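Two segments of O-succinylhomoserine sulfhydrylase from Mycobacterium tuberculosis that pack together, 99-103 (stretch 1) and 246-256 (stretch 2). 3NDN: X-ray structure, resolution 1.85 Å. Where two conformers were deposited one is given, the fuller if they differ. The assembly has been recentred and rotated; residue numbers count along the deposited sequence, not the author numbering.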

# COMPACT_ATOMS: atom_id res chain seq x y z
N ALA A 99 9.16 -24.17 -4.07
CA ALA A 99 7.99 -23.32 -4.40
C ALA A 99 8.31 -22.13 -5.32
O ALA A 99 9.44 -21.60 -5.31
CB ALA A 99 7.35 -22.80 -3.11
N PHE A 100 7.32 -21.71 -6.11
CA PHE A 100 7.41 -20.53 -6.99
C PHE A 100 6.07 -19.78 -7.01
O PHE A 100 5.03 -20.39 -7.28
CB PHE A 100 7.79 -20.93 -8.43
CG PHE A 100 8.68 -19.92 -9.13
CD1 PHE A 100 9.98 -20.24 -9.50
CD2 PHE A 100 8.22 -18.62 -9.37
CE1 PHE A 100 10.83 -19.30 -10.12
CE2 PHE A 100 9.06 -17.67 -10.00
CZ PHE A 100 10.36 -18.01 -10.37
N ALA A 101 6.08 -18.48 -6.70
CA ALA A 101 4.87 -17.65 -6.63
C ALA A 101 4.45 -17.14 -8.02
O ALA A 101 5.32 -16.89 -8.86
CB ALA A 101 5.09 -16.43 -5.68
N THR A 102 3.14 -16.95 -8.23
CA THR A 102 2.57 -16.48 -9.53
C THR A 102 1.54 -15.33 -9.36
O THR A 102 1.15 -15.02 -8.23
CB THR A 102 1.88 -17.62 -10.30
OG1 THR A 102 0.69 -18.01 -9.60
CG2 THR A 102 2.79 -18.87 -10.47
N ALA A 103 1.09 -14.72 -10.47
CA ALA A 103 0.16 -13.56 -10.43
C ALA A 103 -1.28 -13.95 -10.03
O ALA A 103 -2.06 -13.10 -9.58
CB ALA A 103 0.14 -12.82 -11.80
N TYR A 246 12.31 -29.63 -10.97
CA TYR A 246 11.14 -29.17 -11.72
C TYR A 246 10.90 -27.66 -11.54
O TYR A 246 10.67 -26.93 -12.51
CB TYR A 246 9.91 -29.99 -11.28
CG TYR A 246 8.54 -29.50 -11.74
CD1 TYR A 246 8.13 -29.64 -13.07
CD2 TYR A 246 7.64 -28.93 -10.83
CE1 TYR A 246 6.86 -29.21 -13.49
CE2 TYR A 246 6.36 -28.51 -11.24
CZ TYR A 246 5.99 -28.64 -12.56
OH TYR A 246 4.73 -28.22 -12.96
N ILE A 247 10.98 -27.19 -10.29
CA ILE A 247 10.72 -25.78 -9.97
C ILE A 247 11.84 -24.88 -10.52
O ILE A 247 11.56 -23.83 -11.13
CB ILE A 247 10.53 -25.57 -8.41
CG1 ILE A 247 9.36 -26.42 -7.87
CG2 ILE A 247 10.32 -24.08 -8.05
CD1 ILE A 247 7.94 -25.97 -8.33
N ASP A 248 13.09 -25.32 -10.34
CA ASP A 248 14.27 -24.58 -10.82
C ASP A 248 14.56 -24.77 -12.32
O ASP A 248 15.39 -24.04 -12.88
CB ASP A 248 15.53 -24.98 -10.03
CG ASP A 248 15.51 -24.54 -8.56
OD1 ASP A 248 14.60 -23.79 -8.12
OD2 ASP A 248 16.44 -24.95 -7.82
N GLY A 249 13.90 -25.73 -12.95
CA GLY A 249 14.16 -26.09 -14.36
C GLY A 249 13.12 -25.54 -15.32
O GLY A 249 13.17 -24.36 -15.66
N PRO A 250 12.16 -26.39 -15.75
CA PRO A 250 11.12 -25.97 -16.71
C PRO A 250 10.15 -24.90 -16.17
O PRO A 250 9.72 -24.03 -16.94
CB PRO A 250 10.39 -27.27 -17.06
CG PRO A 250 10.67 -28.18 -15.90
CD PRO A 250 12.04 -27.82 -15.41
N VAL A 251 9.81 -24.95 -14.88
CA VAL A 251 8.99 -23.88 -14.27
C VAL A 251 9.70 -22.52 -14.27
O VAL A 251 9.15 -21.53 -14.76
CB VAL A 251 8.47 -24.24 -12.84
CG1 VAL A 251 7.73 -23.03 -12.20
CG2 VAL A 251 7.55 -25.44 -12.89
N GLN A 252 10.93 -22.47 -13.75
CA GLN A 252 11.71 -21.23 -13.74
C GLN A 252 11.83 -20.61 -15.14
O GLN A 252 11.70 -19.40 -15.30
CB GLN A 252 13.10 -21.44 -13.12
CG GLN A 252 13.92 -20.15 -12.92
CD GLN A 252 15.36 -20.44 -12.48
OE1 GLN A 252 15.61 -20.84 -11.34
NE2 GLN A 252 16.31 -20.23 -13.39
N LYS A 253 12.07 -21.44 -16.14
CA LYS A 253 12.20 -20.94 -17.52
C LYS A 253 10.93 -20.22 -17.99
O LYS A 253 11.02 -19.11 -18.53
CB LYS A 253 12.57 -22.07 -18.48
CG LYS A 253 12.90 -21.61 -19.88
CD LYS A 253 13.28 -22.77 -20.77
CE LYS A 253 13.72 -22.29 -22.15
NZ LYS A 253 13.80 -23.44 -23.11
N LEU A 254 9.76 -20.83 -17.78
CA LEU A 254 8.52 -20.16 -18.15
C LEU A 254 8.26 -18.88 -17.32
O LEU A 254 7.76 -17.88 -17.85
CB LEU A 254 7.32 -21.13 -18.08
CG LEU A 254 7.19 -22.17 -19.20
CD1 LEU A 254 6.01 -23.14 -18.94
CD2 LEU A 254 7.01 -21.48 -20.56
N MET A 255 8.59 -18.90 -16.03
CA MET A 255 8.35 -17.73 -15.16
C MET A 255 9.21 -16.51 -15.53
O MET A 255 8.70 -15.39 -15.61
CB MET A 255 8.49 -18.08 -13.66
CG MET A 255 7.41 -19.00 -13.10
SD MET A 255 5.68 -18.46 -13.23
CE MET A 255 5.71 -16.93 -12.24
N ARG A 256 10.51 -16.73 -15.75
CA ARG A 256 11.42 -15.65 -16.15
C ARG A 256 11.00 -15.01 -17.48
O ARG A 256 10.94 -13.78 -17.60
CB ARG A 256 12.86 -16.18 -16.26
CG ARG A 256 13.50 -16.63 -14.95
CD ARG A 256 15.01 -16.76 -15.09
NE ARG A 256 15.68 -17.12 -13.84
CZ ARG A 256 16.98 -16.97 -13.63
NH1 ARG A 256 17.75 -16.47 -14.58
NH2 ARG A 256 17.52 -17.31 -12.46

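A strand can pack against a helix largely through one aromatic side chain, provided the helix offers it a row of apolar groups. The contact between residues 99-102 and the helix 246-256 of this sulfhydrylase illustrates the principle. The two elements run in nearly the same direction, 26° apart, with their axes 8.7 Å apart at closest approach. No hydrogen bond crosses between them, so the contact rests on shape and apolar surface, and Phe100, whose CA-to-CB bond points toward the helix, supplies the largest share of it.

Followed along the helix, the row begins at Ile247, Tyr246 before it being out of reach. Its CG2 methyl lies 3.8 Å from Ala99 O and 4.1 Å from Phe100 CB, near the plane of the aromatic ring and at its edge.

The next three residues, Asp248, Gly249 and Pro250, make no contact with the strand. Here the helix is kinked and takes a wider, pi-type turn. Proline has no amide hydrogen to donate, so Pro250 cannot bond back to the preceding turn, whereas Val251 N reaches Tyr246 O at 3.2 Å, five residues back. Gln252 N makes a weak bond to Ile247 O with the same spacing. From Lys253 the four-residue spacing has returned, its N bonding to Gly249 O at 3.2 Å.

Beyond the kink, Val251 again points toward the strand, although its contribution is small: its CG1 lies 4.3 Å from Phe100 CB. Gln252 meets the ring farther out, with its CA 4.2 Å from Phe100 CE1 and its CG 4.3 Å from that same CE1. These are contacts of backbone and aliphatic carbon, so a residue with a polar end can still take part in an apolar surface.

Lys253 and Leu254 are out of reach, and the contact resumes at Met255, which has the most area covered by the strand of any helix residue. Its CB approaches Phe100 CE2 at 3.7 Å, and its CG sits over one face of the Phe100 ring, 4.0 Å from the centroid and 20° off the normal, a CH-pi arrangement. The sulfur SD is more oblique, 5.2 Å from the same centroid. With all three chi angles in the m well, the side chain carries its terminal CE beyond the ring to within 3.4 Å of Ala101 O and 3.9 Å of Thr102 CG2. A single flexible side chain thereby covers the aromatic face and extends the contact along the strand.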